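Local coordinates for protein type III Pentaketide Synthase (Neurospora crassa, PDB 3EUO) that probably acts as an acyltransferase of the chalcone/stilbene synthase family, building pentaketides as a fungal type III polyketide synthase, at residues P100-D113 with L127-I141. Numbering follows the deposited sequence.
Sequences PAQITHMVSTTCTD and LGLSDRLEKVLLHGI
Leu133 packs both methyls against Ile103 to Met106: CD1 lies 3.9 Å from Ile103 CG2, alongside it and close to the backbone of Thr104 and His105, while CD2 meets Met106 CB at 4.0 Å. Its CG stands opposite the backbone N (chi1 179°), which swings the branch in toward the neighbouring strand. An alanine here removes both methyls, which would probably leave a gap beside Ile103 CG2 and Met106 CB in the buried layer. Before the type I turn from Ser130 to Leu133, Leu129 CD2 touches Pro100 at CA and CB, 3.9 Å from CB, and also meets Ile103 CG1. On the other face of the sheet His105 and Glu134 run side by side, imidazole and carboxylate planes 28° apart; NE2 of His105 and OE2 of Glu134 stay 4.1 Å from each other. Farther along that face Val107 CG1 meets Val136 CG1 and Leu138 CD1. Between these two layers of side chains, strands 105-109 and 134-138 pair in parallel, linked through helix 119-127 as a beta-alpha-beta unit of the thiolase-like fold. Met106 N donates to Glu134 O and Met106 O receives Val136 N; Ser108 repeats the pattern, its N bonding nearly straight to Val136 O at 2.8 Å and its O taking Leu138 N. Thr104 OG1 shares a 2.7 Å hydrogen bond with His105 ND1, in the plane of the ring, and so helps fix its rotation; His160 packs edge-to-face with the same imidazole. A water donates to both Thr104 O and Glu134 OE2, whereas Glu134 OE1 crosses the dimer interface to Asn155 and Arg151 of the second subunit. Strand 168-175 continues the sheet beyond strand 105-109, hydrogen-bonding to His105, Val107 and Thr109.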
loop_
_atom_site.group_PDB
_atom_site.type_symbol
_atom_site.label_atom_id
_atom_site.label_comp_id
_atom_site.label_asym_id
_atom_site.label_seq_id
_atom_site.Cartn_x
_atom_site.Cartn_y
_atom_site.Cartn_z
ATOM N N PRO A 100 -11.360 21.062 1.269
ATOM C CA PRO A 100 -10.415 20.201 0.550
ATOM C C PRO A 100 -8.956 20.675 0.527
ATOM O O PRO A 100 -8.059 19.861 0.742
ATOM C CB PRO A 100 -10.995 20.159 -0.865
ATOM C CG PRO A 100 -12.441 20.305 -0.660
ATOM C CD PRO A 100 -12.575 21.302 0.467
ATOM N N ALA A 101 -8.720 21.967 0.298
ATOM C CA ALA A 101 -7.354 22.486 0.156
ATOM C C ALA A 101 -6.521 22.353 1.433
ATOM O O ALA A 101 -5.288 22.466 1.402
ATOM C CB ALA A 101 -7.376 23.948 -0.339
ATOM N N GLN A 102 -7.193 22.098 2.555
ATOM C CA GLN A 102 -6.517 21.986 3.844
ATOM C C GLN A 102 -5.935 20.602 4.119
ATOM O O GLN A 102 -5.121 20.443 5.022
ATOM C CB GLN A 102 -7.464 22.367 4.977
ATOM C CG GLN A 102 -7.777 23.852 5.069
ATOM C CD GLN A 102 -8.769 24.129 6.185
ATOM O OE1 GLN A 102 -9.972 23.909 6.033
ATOM N NE2 GLN A 102 -8.262 24.576 7.329
ATOM N N ILE A 103 -6.357 19.608 3.345
ATOM C CA ILE A 103 -5.896 18.232 3.560
ATOM C C ILE A 103 -4.497 18.078 2.960
ATOM O O ILE A 103 -4.292 18.327 1.769
ATOM C CB ILE A 103 -6.889 17.186 2.971
ATOM C CG1 ILE A 103 -8.298 17.372 3.554
ATOM C CG2 ILE A 103 -6.385 15.759 3.189
ATOM C CD1 ILE A 103 -8.396 17.215 5.075
ATOM N N THR A 104 -3.551 17.662 3.799
ATOM C CA THR A 104 -2.138 17.612 3.426
ATOM C C THR A 104 -1.654 16.219 3.021
ATOM O O THR A 104 -0.732 16.091 2.214
ATOM C CB THR A 104 -1.235 18.111 4.573
ATOM O OG1 THR A 104 -1.434 17.277 5.724
ATOM C CG2 THR A 104 -1.548 19.566 4.931
ATOM N N HIS A 105 -2.254 15.188 3.616
ATOM C CA HIS A 105 -1.902 13.801 3.321
ATOM C C HIS A 105 -3.191 12.990 3.306
ATOM O O HIS A 105 -4.203 13.392 3.894
ATOM C CB HIS A 105 -1.038 13.159 4.420
ATOM C CG HIS A 105 0.217 13.894 4.787
ATOM N ND1 HIS A 105 0.214 15.130 5.400
ATOM C CD2 HIS A 105 1.512 13.504 4.738
ATOM C CE1 HIS A 105 1.458 15.493 5.662
ATOM N NE2 HIS A 105 2.265 14.518 5.280
ATOM N N MET A 106 -3.130 11.822 2.676
ATOM C CA MET A 106 -4.204 10.840 2.711
ATOM C C MET A 106 -3.541 9.492 2.985
ATOM O O MET A 106 -2.551 9.154 2.339
ATOM C CB MET A 106 -4.947 10.829 1.369
ATOM C CG MET A 106 -6.173 9.928 1.284
ATOM S SD MET A 106 -7.001 10.180 -0.325
ATOM C CE MET A 106 -8.241 11.383 0.072
ATOM N N VAL A 107 -4.035 8.754 3.976
ATOM C CA VAL A 107 -3.563 7.378 4.210
ATOM C C VAL A 107 -4.771 6.464 4.103
ATOM O O VAL A 107 -5.670 6.533 4.940
ATOM C CB VAL A 107 -2.875 7.181 5.587
ATOM C CG1 VAL A 107 -2.380 5.739 5.737
ATOM C CG2 VAL A 107 -1.705 8.143 5.758
ATOM N N SER A 108 -4.785 5.618 3.076
ATOM C CA SER A 108 -5.941 4.777 2.768
ATOM C C SER A 108 -5.580 3.313 2.854
ATOM O O SER A 108 -4.424 2.942 2.689
ATOM C CB SER A 108 -6.480 5.075 1.361
ATOM O OG SER A 108 -6.789 6.453 1.222
ATOM N N THR A 109 -6.582 2.478 3.092
ATOM C CA THR A 109 -6.349 1.041 3.112
ATOM C C THR A 109 -7.522 0.293 2.489
ATOM O O THR A 109 -8.662 0.770 2.507
ATOM C CB THR A 109 -6.031 0.544 4.547
ATOM O OG1 THR A 109 -5.576 -0.817 4.512
ATOM C CG2 THR A 109 -7.229 0.671 5.463
ATOM N N THR A 110 -7.213 -0.858 1.900
ATOM C CA THR A 110 -8.208 -1.846 1.482
ATOM C C THR A 110 -7.496 -3.164 1.218
ATOM O O THR A 110 -6.332 -3.164 0.838
ATOM C CB THR A 110 -9.001 -1.418 0.216
ATOM O OG1 THR A 110 -10.075 -2.346 -0.009
ATOM C CG2 THR A 110 -8.100 -1.359 -1.033
ATOM N N CYS A 111 -8.179 -4.281 1.436
ATOM C CA CYS A 111 -7.633 -5.562 0.980
ATOM C C CYS A 111 -8.559 -6.217 -0.044
ATOM O O CYS A 111 -8.337 -7.364 -0.431
ATOM C CB CYS A 111 -7.368 -6.498 2.159
ATOM S SG CYS A 111 -8.861 -6.965 3.036
ATOM N N THR A 112 -9.575 -5.479 -0.491
ATOM C CA THR A 112 -10.608 -6.054 -1.367
ATOM C C THR A 112 -10.629 -5.429 -2.774
ATOM O O THR A 112 -11.614 -5.550 -3.529
ATOM C CB THR A 112 -11.989 -6.002 -0.700
ATOM O OG1 THR A 112 -12.228 -4.687 -0.177
ATOM C CG2 THR A 112 -12.062 -7.020 0.438
ATOM N N ASP A 113 -9.521 -4.780 -3.110
ATOM C CA ASP A 113 -9.278 -4.233 -4.436
ATOM C C ASP A 113 -7.785 -4.178 -4.745
ATOM O O ASP A 113 -6.946 -4.085 -3.843
ATOM C CB ASP A 113 -9.845 -2.812 -4.561
ATOM C CG ASP A 113 -9.893 -2.335 -6.007
ATOM O OD1 ASP A 113 -10.461 -3.072 -6.841
ATOM O OD2 ASP A 113 -9.373 -1.239 -6.312
ATOM N N LEU A 127 -13.432 14.309 -4.020
ATOM C CA LEU A 127 -13.408 15.254 -2.907
ATOM C C LEU A 127 -12.807 16.614 -3.282
ATOM O O LEU A 127 -12.942 17.586 -2.530
ATOM C CB LEU A 127 -12.632 14.666 -1.717
ATOM C CG LEU A 127 -13.231 13.455 -0.992
ATOM C CD1 LEU A 127 -12.181 12.839 -0.072
ATOM C CD2 LEU A 127 -14.475 13.843 -0.192
ATOM N N GLY A 128 -12.132 16.678 -4.426
ATOM C CA GLY A 128 -11.502 17.916 -4.881
ATOM C C GLY A 128 -10.252 18.260 -4.094
ATOM O O GLY A 128 -9.926 19.434 -3.908
ATOM N N LEU A 129 -9.531 17.234 -3.637
ATOM C CA LEU A 129 -8.297 17.451 -2.876
ATOM C C LEU A 129 -7.160 17.971 -3.752
ATOM O O LEU A 129 -7.257 17.948 -4.980
ATOM C CB LEU A 129 -7.885 16.176 -2.131
ATOM C CG LEU A 129 -8.940 15.590 -1.189
ATOM C CD1 LEU A 129 -8.343 14.453 -0.389
ATOM C CD2 LEU A 129 -9.504 16.658 -0.258
ATOM N N SER A 130 -6.096 18.449 -3.110
ATOM C CA SER A 130 -4.964 19.088 -3.785
ATOM C C SER A 130 -4.295 18.188 -4.824
ATOM O O SER A 130 -4.152 16.987 -4.610
ATOM C CB SER A 130 -3.926 19.516 -2.745
ATOM O OG SER A 130 -2.799 20.125 -3.356
ATOM N N ASP A 131 -3.870 18.771 -5.940
ATOM C CA ASP A 131 -3.057 18.022 -6.903
ATOM C C ASP A 131 -1.682 17.680 -6.324
ATOM O O ASP A 131 -0.953 16.872 -6.898
ATOM C CB ASP A 131 -2.910 18.795 -8.215
ATOM C CG ASP A 131 -2.026 20.014 -8.079
ATOM O OD1 ASP A 131 -2.159 20.729 -7.067
ATOM O OD2 ASP A 131 -1.204 20.266 -8.992
ATOM N N ARG A 132 -1.344 18.284 -5.183
ATOM C CA ARG A 132 -0.074 18.012 -4.492
ATOM C C ARG A 132 -0.235 17.187 -3.201
ATOM O O ARG A 132 0.709 17.051 -2.411
ATOM C CB ARG A 132 0.688 19.314 -4.214
ATOM C CG ARG A 132 1.155 20.045 -5.483
ATOM C CD ARG A 132 2.581 20.607 -5.333
ATOM N NE ARG A 132 3.564 19.544 -5.060
ATOM C CZ ARG A 132 4.073 19.267 -3.856
ATOM N NH1 ARG A 132 3.733 19.982 -2.784
ATOM N NH2 ARG A 132 4.938 18.279 -3.720
ATOM N N LEU A 133 -1.431 16.628 -3.016
ATOM C CA LEU A 133 -1.735 15.754 -1.888
ATOM C C LEU A 133 -0.736 14.605 -1.825
ATOM O O LEU A 133 -0.425 13.984 -2.846
ATOM C CB LEU A 133 -3.145 15.186 -2.057
ATOM C CG LEU A 133 -3.688 14.218 -1.007
ATOM C CD1 LEU A 133 -3.906 14.964 0.300
ATOM C CD2 LEU A 133 -5.003 13.659 -1.522
ATOM N N GLU A 134 -0.218 14.333 -0.631
ATOM C CA GLU A 134 0.666 13.186 -0.456
ATOM C C GLU A 134 -0.173 11.977 -0.046
ATOM O O GLU A 134 -0.803 11.985 1.025
ATOM C CB GLU A 134 1.757 13.478 0.581
ATOM C CG GLU A 134 2.721 14.601 0.193
ATOM C CD GLU A 134 3.905 14.713 1.129
ATOM O OE1 GLU A 134 4.722 13.763 1.193
ATOM O OE2 GLU A 134 4.020 15.755 1.811
ATOM N N LYS A 135 -0.192 10.951 -0.898
ATOM C CA LYS A 135 -1.025 9.777 -0.646
ATOM C C LYS A 135 -0.195 8.548 -0.297
ATOM O O LYS A 135 0.936 8.377 -0.771
ATOM C CB LYS A 135 -1.957 9.460 -1.827
ATOM C CG LYS A 135 -2.900 10.580 -2.248
ATOM C CD LYS A 135 -3.804 10.118 -3.377
ATOM C CE LYS A 135 -3.003 10.051 -4.702
ATOM N NZ LYS A 135 -3.831 9.455 -5.763
ATOM N N VAL A 136 -0.781 7.721 0.564
ATOM C CA VAL A 136 -0.275 6.405 0.915
ATOM C C VAL A 136 -1.464 5.453 0.833
ATOM O O VAL A 136 -2.451 5.611 1.576
ATOM C CB VAL A 136 0.300 6.383 2.360
ATOM C CG1 VAL A 136 0.504 4.949 2.859
ATOM C CG2 VAL A 136 1.604 7.169 2.438
ATOM N N LEU A 137 -1.373 4.477 -0.077
ATOM C CA LEU A 137 -2.363 3.400 -0.150
ATOM C C LEU A 137 -1.735 2.131 0.371
ATOM O O LEU A 137 -0.902 1.524 -0.300
ATOM C CB LEU A 137 -2.890 3.190 -1.582
ATOM C CG LEU A 137 -3.876 2.024 -1.798
ATOM C CD1 LEU A 137 -5.129 2.147 -0.925
ATOM C CD2 LEU A 137 -4.248 1.881 -3.271
ATOM N N LEU A 138 -2.159 1.722 1.564
ATOM C CA LEU A 138 -1.617 0.524 2.202
ATOM C C LEU A 138 -2.159 -0.755 1.588
ATOM O O LEU A 138 -3.330 -0.826 1.204
ATOM C CB LEU A 138 -1.940 0.527 3.702
ATOM C CG LEU A 138 -1.393 1.705 4.496
ATOM C CD1 LEU A 138 -1.815 1.575 5.953
ATOM C CD2 LEU A 138 0.137 1.775 4.402
ATOM N N HIS A 139 -1.299 -1.764 1.517
ATOM C CA HIS A 139 -1.696 -3.096 1.079
ATOM C C HIS A 139 -1.143 -4.141 2.041
ATOM O O HIS A 139 -0.295 -3.834 2.872
ATOM C CB HIS A 139 -1.169 -3.358 -0.332
ATOM C CG HIS A 139 -2.067 -4.226 -1.159
ATOM N ND1 HIS A 139 -1.739 -5.517 -1.517
ATOM C CD2 HIS A 139 -3.284 -3.985 -1.700
ATOM C CE1 HIS A 139 -2.713 -6.028 -2.251
ATOM N NE2 HIS A 139 -3.666 -5.121 -2.369
ATOM N N GLY A 140 -1.638 -5.371 1.939
ATOM C CA GLY A 140 -1.033 -6.506 2.628
ATOM C C GLY A 140 -1.495 -6.802 4.047
ATOM O O GLY A 140 -1.083 -7.801 4.631
ATOM N N ILE A 141 -2.382 -5.971 4.590
ATOM C CA ILE A 141 -2.688 -6.024 6.033
ATOM C C ILE A 141 -4.126 -6.376 6.447
ATOM O O ILE A 141 -4.389 -6.618 7.629
ATOM C CB ILE A 141 -2.239 -4.721 6.742
ATOM C CG1 ILE A 141 -2.918 -3.506 6.087
ATOM C CG2 ILE A 141 -0.711 -4.612 6.692
ATOM C CD1 ILE A 141 -2.473 -2.157 6.627
HETATM O O HOH W 1 -6.067 18.624 -0.387
HETATM O O HOH W 2 1.806 17.256 2.147
HETATM O O HOH W 3 -4.394 7.374 0.158
HETATM O O HOH W 4 -4.621 -4.461 3.214
HETATM O O HOH W 5 -4.219 -5.832 0.860
#